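Local atomic coordinates of cyclopropane mycolic acid synthase MmaA2 (Mycobacterium tuberculosis, PDB entry 1TPY), a protein that catalyses cis-cyclopropane ring formation at the distal position of alpha mycolic acids, transferring a methylene group from S-adenosyl-L-methionine to a double bond, and also serves methoxymycolate synthesis. Residues Tyr16-Asp21 with Ala252-Glu257; Ala77-Ala82 with Lys105-Met110. One frame throughout, in Å; residues are numbered along the deposited sequence.

Interaction 1. Residues Tyr16-Asp21 with Ala252-Glu257. With SAH (S-adenosyl-L-homocysteine), chain C; 16A (cetyl-trimethyl-ammonium), chain D.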
loop_
_atom_site.group_PDB
_atom_site.type_symbol
_atom_site.label_atom_id
_atom_site.label_comp_id
_atom_site.label_asym_id
_atom_site.label_seq_id
_atom_site.Cartn_x
_atom_site.Cartn_y
_atom_site.Cartn_z
ATOM N N TYR A 16 -3.746 3.355 10.882
ATOM C CA TYR A 16 -4.759 2.371 10.505
ATOM C C TYR A 16 -5.716 1.868 11.570
ATOM O O TYR A 16 -6.732 1.255 11.242
ATOM C CB TYR A 16 -4.096 1.177 9.812
ATOM C CG TYR A 16 -3.200 1.607 8.682
ATOM C CD1 TYR A 16 -1.837 1.811 8.890
ATOM C CD2 TYR A 16 -3.729 1.915 7.431
ATOM C CE1 TYR A 16 -1.025 2.317 7.884
ATOM C CE2 TYR A 16 -2.926 2.423 6.418
ATOM C CZ TYR A 16 -1.580 2.623 6.650
ATOM O OH TYR A 16 -0.795 3.143 5.658
ATOM N N ASP A 17 -5.415 2.109 12.839
ATOM C CA ASP A 17 -6.319 1.661 13.889
ATOM C C ASP A 17 -7.184 2.805 14.410
ATOM O O ASP A 17 -7.881 2.660 15.413
ATOM C CB ASP A 17 -5.533 1.007 15.029
ATOM C CG ASP A 17 -5.121 -0.423 14.704
ATOM O OD1 ASP A 17 -4.320 -1.007 15.458
ATOM O OD2 ASP A 17 -5.611 -0.969 13.694
ATOM N N LEU A 18 -7.149 3.936 13.710
ATOM C CA LEU A 18 -7.944 5.100 14.092
ATOM C C LEU A 18 -9.411 4.707 14.281
ATOM O O LEU A 18 -10.008 4.971 15.323
ATOM C CB LEU A 18 -7.852 6.182 13.010
ATOM C CG LEU A 18 -8.644 7.455 13.317
ATOM C CD1 LEU A 18 -8.056 8.120 14.561
ATOM C CD2 LEU A 18 -8.593 8.404 12.133
ATOM N N SER A 19 -9.979 4.076 13.260
ATOM C CA SER A 19 -11.369 3.637 13.285
ATOM C C SER A 19 -11.805 3.173 11.905
ATOM O O SER A 19 -11.717 3.925 10.939
ATOM C CB SER A 19 -12.290 4.775 13.733
ATOM O OG SER A 19 -13.645 4.465 13.454
ATOM N N ASP A 20 -12.278 1.937 11.817
ATOM C CA ASP A 20 -12.737 1.394 10.546
ATOM C C ASP A 20 -13.923 2.193 10.033
ATOM O O ASP A 20 -14.081 2.400 8.829
ATOM C CB ASP A 20 -13.127 -0.072 10.713
ATOM C CG ASP A 20 -11.934 -0.992 10.643
ATOM O OD1 ASP A 20 -10.792 -0.484 10.710
ATOM O OD2 ASP A 20 -12.133 -2.218 10.526
ATOM N N ASP A 21 -14.762 2.639 10.959
ATOM C CA ASP A 21 -15.927 3.430 10.601
ATOM C C ASP A 21 -15.489 4.731 9.935
ATOM O O ASP A 21 -16.113 5.188 8.983
ATOM C CB ASP A 21 -16.751 3.735 11.854
ATOM C CG ASP A 21 -17.528 2.531 12.345
ATOM O OD1 ASP A 21 -17.877 2.496 13.542
ATOM O OD2 ASP A 21 -17.802 1.622 11.531
ATOM N N ALA A 252 -18.731 13.330 13.952
ATOM C CA ALA A 252 -19.435 12.529 14.951
ATOM C C ALA A 252 -18.598 11.335 15.401
ATOM O O ALA A 252 -18.441 11.096 16.600
ATOM C CB ALA A 252 -20.770 12.042 14.387
ATOM N N ILE A 253 -18.073 10.591 14.432
ATOM C CA ILE A 253 -17.258 9.411 14.708
ATOM C C ILE A 253 -15.944 9.766 15.392
ATOM O O ILE A 253 -15.469 9.036 16.263
ATOM C CB ILE A 253 -16.931 8.646 13.409
ATOM C CG1 ILE A 253 -18.216 8.088 12.803
ATOM C CG2 ILE A 253 -15.938 7.524 13.695
ATOM C CD1 ILE A 253 -18.006 7.366 11.494
ATOM N N GLN A 254 -15.357 10.884 14.982
ATOM C CA GLN A 254 -14.096 11.343 15.542
ATOM C C GLN A 254 -14.209 12.768 16.072
ATOM O O GLN A 254 -14.638 12.983 17.205
ATOM C CB GLN A 254 -12.997 11.267 14.482
ATOM C CG GLN A 254 -12.506 9.862 14.182
ATOM C CD GLN A 254 -11.697 9.269 15.324
ATOM O OE1 GLN A 254 -12.111 8.296 15.958
ATOM N NE2 GLN A 254 -10.538 9.857 15.594
ATOM N N SER A 255 -13.825 13.741 15.251
ATOM C CA SER A 255 -13.878 15.143 15.652
ATOM C C SER A 255 -13.588 16.043 14.460
ATOM O O SER A 255 -13.112 15.578 13.422
ATOM C CB SER A 255 -12.843 15.417 16.742
ATOM O OG SER A 255 -11.524 15.267 16.238
ATOM N N GLU A 256 -13.868 17.333 14.611
ATOM C CA GLU A 256 -13.612 18.272 13.533
ATOM C C GLU A 256 -12.111 18.337 13.287
ATOM O O GLU A 256 -11.663 18.506 12.150
ATOM C CB GLU A 256 -14.152 19.660 13.882
ATOM C CG GLU A 256 -13.983 20.675 12.758
ATOM C CD GLU A 256 -15.056 21.752 12.770
ATOM O OE1 GLU A 256 -15.037 22.621 11.869
ATOM O OE2 GLU A 256 -15.919 21.728 13.675
ATOM N N GLU A 257 -11.339 18.190 14.360
ATOM C CA GLU A 257 -9.885 18.224 14.271
ATOM C C GLU A 257 -9.376 17.099 13.381
ATOM O O GLU A 257 -8.537 17.318 12.507
ATOM C CB GLU A 257 -9.259 18.095 15.662
ATOM C CG GLU A 257 -7.737 18.114 15.655
ATOM C CD GLU A 257 -7.143 18.129 17.050
ATOM O OE1 GLU A 257 -7.449 19.066 17.817
ATOM O OE2 GLU A 257 -6.365 17.209 17.380
HETATM N N SAH C . -2.140 -3.297 0.880
HETATM C CA SAH C . -3.390 -2.682 1.330
HETATM C CB SAH C . -3.171 -1.770 2.564
HETATM C CG SAH C . -2.159 -0.630 2.443
HETATM S SD SAH C . -2.018 0.363 3.954
HETATM C C SAH C . -4.037 -1.878 0.202
HETATM O O SAH C . -3.385 -1.700 -0.842
HETATM O OXT SAH C . -5.183 -1.420 0.378
HETATM C "C5'" SAH C . -0.377 -0.103 4.568
HETATM C "C4'" SAH C . -0.383 -1.549 5.086
HETATM O "O4'" SAH C . 0.948 -2.092 5.258
HETATM C "C3'" SAH C . -1.083 -1.709 6.434
HETATM O "O3'" SAH C . -1.898 -2.894 6.400
HETATM C "C2'" SAH C . 0.053 -1.840 7.407
HETATM O "O2'" SAH C . -0.358 -2.499 8.618
HETATM C "C1'" SAH C . 1.040 -2.612 6.594
HETATM N N9 SAH C . 2.473 -2.558 7.102
HETATM C C8 SAH C . 3.289 -1.510 7.390
HETATM N N7 SAH C . 4.480 -1.800 7.805
HETATM C C5 SAH C . 4.463 -3.199 7.795
HETATM C C6 SAH C . 5.422 -4.194 8.126
HETATM N N6 SAH C . 6.646 -3.898 8.556
HETATM N N1 SAH C . 5.057 -5.513 7.993
HETATM C C2 SAH C . 3.814 -5.824 7.557
HETATM N N3 SAH C . 2.828 -4.978 7.218
HETATM C C4 SAH C . 3.231 -3.665 7.363
HETATM C C1 16A D . -2.206 8.587 -0.061
HETATM C C2 16A D . -0.897 8.776 0.705
HETATM C C3 16A D . 0.065 9.673 -0.091
HETATM C C4 16A D . 1.403 9.956 0.578
HETATM C C5 16A D . 2.243 10.862 -0.337
HETATM C C6 16A D . 3.633 11.241 0.199
HETATM C C7 16A D . 3.726 12.097 1.487
HETATM C C8 16A D . 5.058 12.080 2.276
HETATM C C9 16A D . 5.658 10.696 2.624
HETATM C C10 16A D . 4.826 9.800 3.571
HETATM C C11 16A D . 5.164 8.288 3.551
HETATM C C12 16A D . 4.082 7.366 4.136
HETATM C C13 16A D . 3.252 6.685 3.042
HETATM C C14 16A D . 2.122 5.849 3.637
HETATM C C15 16A D . 1.201 5.438 2.475
HETATM C C16 16A D . -0.030 4.725 3.071
HETATM N N1 16A D . -1.235 4.179 2.309
HETATM C C17 16A D . -2.334 3.618 2.839
HETATM C C18 16A D . -1.797 5.227 1.374
HETATM C C19 16A D . -0.759 3.073 1.394
#

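Interaction 2. Residues Ala77-Ala82 with Lys105-Met110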
loop_
_atom_site.group_PDB
_atom_site.type_symbol
_atom_site.label_atom_id
_atom_site.label_comp_id
_atom_site.label_asym_id
_atom_site.label_seq_id
_atom_site.Cartn_x
_atom_site.Cartn_y
_atom_site.Cartn_z
ATOM N N ALA A 77 -8.974 -6.857 0.758
ATOM C CA ALA A 77 -9.591 -6.967 -0.570
ATOM C C ALA A 77 -8.681 -7.660 -1.582
ATOM O O ALA A 77 -9.135 -8.480 -2.380
ATOM C CB ALA A 77 -9.995 -5.586 -1.092
ATOM N N THR A 78 -7.395 -7.335 -1.551
ATOM C CA THR A 78 -6.463 -7.946 -2.486
ATOM C C THR A 78 -6.433 -9.465 -2.336
ATOM O O THR A 78 -6.539 -10.188 -3.326
ATOM C CB THR A 78 -5.043 -7.372 -2.313
ATOM O OG1 THR A 78 -5.068 -5.965 -2.586
ATOM C CG2 THR A 78 -4.065 -8.050 -3.287
ATOM N N MET A 79 -6.295 -9.955 -1.107
ATOM C CA MET A 79 -6.270 -11.398 -0.890
ATOM C C MET A 79 -7.578 -12.051 -1.300
ATOM O O MET A 79 -7.576 -13.059 -1.997
ATOM C CB MET A 79 -5.968 -11.732 0.573
ATOM C CG MET A 79 -4.539 -11.428 0.982
ATOM S SD MET A 79 -4.177 -11.963 2.645
ATOM C CE MET A 79 -5.246 -10.827 3.598
ATOM N N ARG A 80 -8.697 -11.482 -0.867
ATOM C CA ARG A 80 -9.991 -12.042 -1.222
ATOM C C ARG A 80 -10.148 -12.104 -2.737
ATOM O O ARG A 80 -10.703 -13.066 -3.269
ATOM C CB ARG A 80 -11.122 -11.216 -0.607
ATOM C CG ARG A 80 -11.181 -11.292 0.919
ATOM C CD ARG A 80 -12.525 -10.785 1.441
ATOM N NE ARG A 80 -12.770 -9.382 1.101
ATOM C CZ ARG A 80 -12.286 -8.342 1.775
ATOM N NH1 ARG A 80 -11.524 -8.529 2.847
ATOM N NH2 ARG A 80 -12.556 -7.110 1.365
ATOM N N ARG A 81 -9.655 -11.081 -3.432
ATOM C CA ARG A 81 -9.743 -11.044 -4.895
ATOM C C ARG A 81 -8.814 -12.085 -5.515
ATOM O O ARG A 81 -9.125 -12.680 -6.548
ATOM C CB ARG A 81 -9.358 -9.655 -5.416
ATOM C CG ARG A 81 -9.323 -9.530 -6.942
ATOM C CD ARG A 81 -10.716 -9.625 -7.570
ATOM N NE ARG A 81 -10.685 -9.291 -8.994
ATOM C CZ ARG A 81 -11.730 -9.369 -9.813
ATOM N NH1 ARG A 81 -12.910 -9.772 -9.357
ATOM N NH2 ARG A 81 -11.595 -9.041 -11.095
ATOM N N ALA A 82 -7.670 -12.307 -4.879
ATOM C CA ALA A 82 -6.707 -13.279 -5.384
ATOM C C ALA A 82 -7.298 -14.693 -5.328
ATOM O O ALA A 82 -7.048 -15.520 -6.207
ATOM C CB ALA A 82 -5.421 -13.205 -4.568
ATOM N N LYS A 105 -12.582 -11.718 10.003
ATOM C CA LYS A 105 -14.029 -11.762 9.888
ATOM C C LYS A 105 -14.459 -11.982 8.431
ATOM O O LYS A 105 -15.256 -12.879 8.141
ATOM C CB LYS A 105 -14.600 -10.455 10.450
ATOM C CG LYS A 105 -16.088 -10.244 10.294
ATOM C CD LYS A 105 -16.483 -8.896 10.903
ATOM C CE LYS A 105 -17.842 -8.404 10.403
ATOM N NZ LYS A 105 -18.939 -9.365 10.692
ATOM N N SER A 106 -13.917 -11.181 7.514
ATOM C CA SER A 106 -14.265 -11.312 6.095
ATOM C C SER A 106 -13.891 -12.700 5.559
ATOM O O SER A 106 -14.574 -13.251 4.694
ATOM C CB SER A 106 -13.555 -10.241 5.262
ATOM O OG SER A 106 -12.226 -10.634 4.954
ATOM N N PHE A 107 -12.798 -13.256 6.066
ATOM C CA PHE A 107 -12.363 -14.580 5.637
ATOM C C PHE A 107 -13.375 -15.632 6.077
ATOM O O PHE A 107 -13.731 -16.525 5.310
ATOM C CB PHE A 107 -10.977 -14.893 6.216
ATOM C CG PHE A 107 -9.834 -14.370 5.381
ATOM C CD1 PHE A 107 -8.555 -14.264 5.917
ATOM C CD2 PHE A 107 -10.034 -14.002 4.051
ATOM C CE1 PHE A 107 -7.488 -13.797 5.139
ATOM C CE2 PHE A 107 -8.977 -13.537 3.268
ATOM C CZ PHE A 107 -7.701 -13.435 3.814
ATOM N N ASP A 108 -13.842 -15.506 7.313
ATOM C CA ASP A 108 -14.821 -16.428 7.873
ATOM C C ASP A 108 -16.116 -16.436 7.071
ATOM O O ASP A 108 -16.736 -17.484 6.877
ATOM C CB ASP A 108 -15.117 -16.042 9.324
ATOM C CG ASP A 108 -13.941 -16.307 10.248
ATOM O OD1 ASP A 108 -13.929 -15.754 11.369
ATOM O OD2 ASP A 108 -13.038 -17.077 9.857
ATOM N N GLU A 109 -16.516 -15.259 6.604
ATOM C CA GLU A 109 -17.742 -15.109 5.831
ATOM C C GLU A 109 -17.609 -15.592 4.391
ATOM O O GLU A 109 -18.585 -15.592 3.645
ATOM C CB GLU A 109 -18.187 -13.644 5.836
ATOM C CG GLU A 109 -18.701 -13.145 7.179
ATOM C CD GLU A 109 -19.132 -11.684 7.133
ATOM O OE1 GLU A 109 -18.249 -10.803 7.047
ATOM O OE2 GLU A 109 -20.356 -11.418 7.174
ATOM N N MET A 110 -16.405 -15.994 3.998
ATOM C CA MET A 110 -16.173 -16.485 2.642
ATOM C C MET A 110 -16.459 -17.970 2.549
ATOM O O MET A 110 -16.131 -18.732 3.454
ATOM C CB MET A 110 -14.725 -16.255 2.219
ATOM C CG MET A 110 -14.371 -14.829 1.894
ATOM S SD MET A 110 -12.706 -14.761 1.211
ATOM C CE MET A 110 -13.058 -15.000 -0.547
#

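Interaction 1. Residues Tyr16-Asp21 with Ala252-Glu257
Leu18, Ser19 and Asp21 meet Ile253 and Gln254 in a small surface contact between two helix junctions. One junction leads from helix 9-16 into helix 20-24. The other joins helix 247-253 to helix 256-275. In each, a serine N-caps the helix that follows: Ser19 OG bonds Phe22 N, and Ser255 OG bonds Val258 N.

The contact across the segments is van der Waals packing. Leu18 CG lies anti to its backbone N (chi1 -180°), and CD1 comes within 3.2 Å of Gln254 NE2. This spacing is tight enough that its detail is doubtful. Leu18 CG is next, 3.8 Å from the same Gln254 NE2. The two side chains cross obliquely, and the glutamine chain is bent at chi2 (-71°). Gln254 OE1 lies 4.2 Å from Ser19 CB. The capping Ser19 OG is 3.8 Å from Ile253 CG2. The other branch of the isoleucine ends on the first turn of helix 20-24, where Ile253 CD1 touches Asp21 CB at 3.9 Å.

The start of 16-21 faces the ligands instead. S-adenosyl-L-homocysteine C3' lies over the centre of one face of the Tyr16 ring. The ligand SD is 3.3 Å from Tyr16 CE2. Cetyl-trimethyl-ammonium C17 lies in the ring plane at its edge, and its C16 is 3.1 Å from Tyr16 OH. That hydroxyl is hydrogen-bonded to His141 NE2. Asp17 OD1 and OD2 bond Lys97 N and Asn98 N, which ties the turn to the start of helix 97-108, where both residues also belong to the S-adenosyl-L-methionine site.

Across the two segments, then, cohesion comes from shape fit and dispersion with 203 Å² buried, while the polar bonds that fix the turn run to other parts of the fold.

Interaction 2. Residues Ala77-Ala82 with Lys105-Met110
The Arg80 chain meets Ser106, Phe107 and Met110. Its CG stands anti to the carbonyl carbon (chi1 -67°), and a bend at chi3 (-62°) turns NE off the line of the chain. Ser106 OG, for its part, sits between its own backbone N and carbonyl carbon.

Arg80 NH1 donates to Ser106 OG at 3.1 Å. The bond is weak, with an N-H...O angle of 128°. The stronger partners lie outside the two segments: Trp75 O for Arg80 NH1 and Val103 O for Ser106 OG. Ala77 CA lies 3.5 Å from the guanidinium plane on one face, offset toward the rim.

The aliphatic part of the arginine is in contact too. Arg80 CG is 3.9 Å from Phe107 CE2 and 3.8 Å from Met110 SD, so it touches both the ring and the sulfur. Met79 meets the same ring at a different carbon. Its CE is 3.6 Å from Phe107 CZ, and the two side chains cross at about a right angle. Met79 SD lies at the ring edge, in plane, 5.3 Å from the Phe107 centroid. This is a Met-aromatic contact. Phe107 and Met79 both also pack on Val90 of strand 89-94.

The helices 77-86 and 97-108 are neighbours in the Rossmann-like beta-alpha-beta succession of strands 67-71, 89-94 and 116-120. The contact joins them side by side, Met79 and Phe107 being buried between them.

Chemically the interface is graded. Met79 and the Phe107 ring pack next to the sheet, and Arg80 with Met110 and Ser106 lies in the less buried part. Here the guanidinium is held mainly by a backbone carbonyl, and the serine adds a minor share.

In the fold
Interactions 1 and 2 do not touch. Their centres are 24 Å apart and their nearest atoms about 8 Å. Along the chain, 77-82 and 105-110 lie inside the long loop closed by interaction 1. Helix 97-108 links them: its first residues take the bonds from Asp17, and its last turn carries Ser106 and Phe107. Trp75 is a second link, with a weak bond from NE1 to Asp20 OD1 and its O accepting from Arg80 NH1. Segment 16-21 reaches the cofactor pocket through Tyr16, whereas interaction 2 stays a shell away: the Met79 side chain is about 8 Å from S-adenosyl-L-homocysteine and about 3 Å from that of Cys73, a cofactor-binding residue.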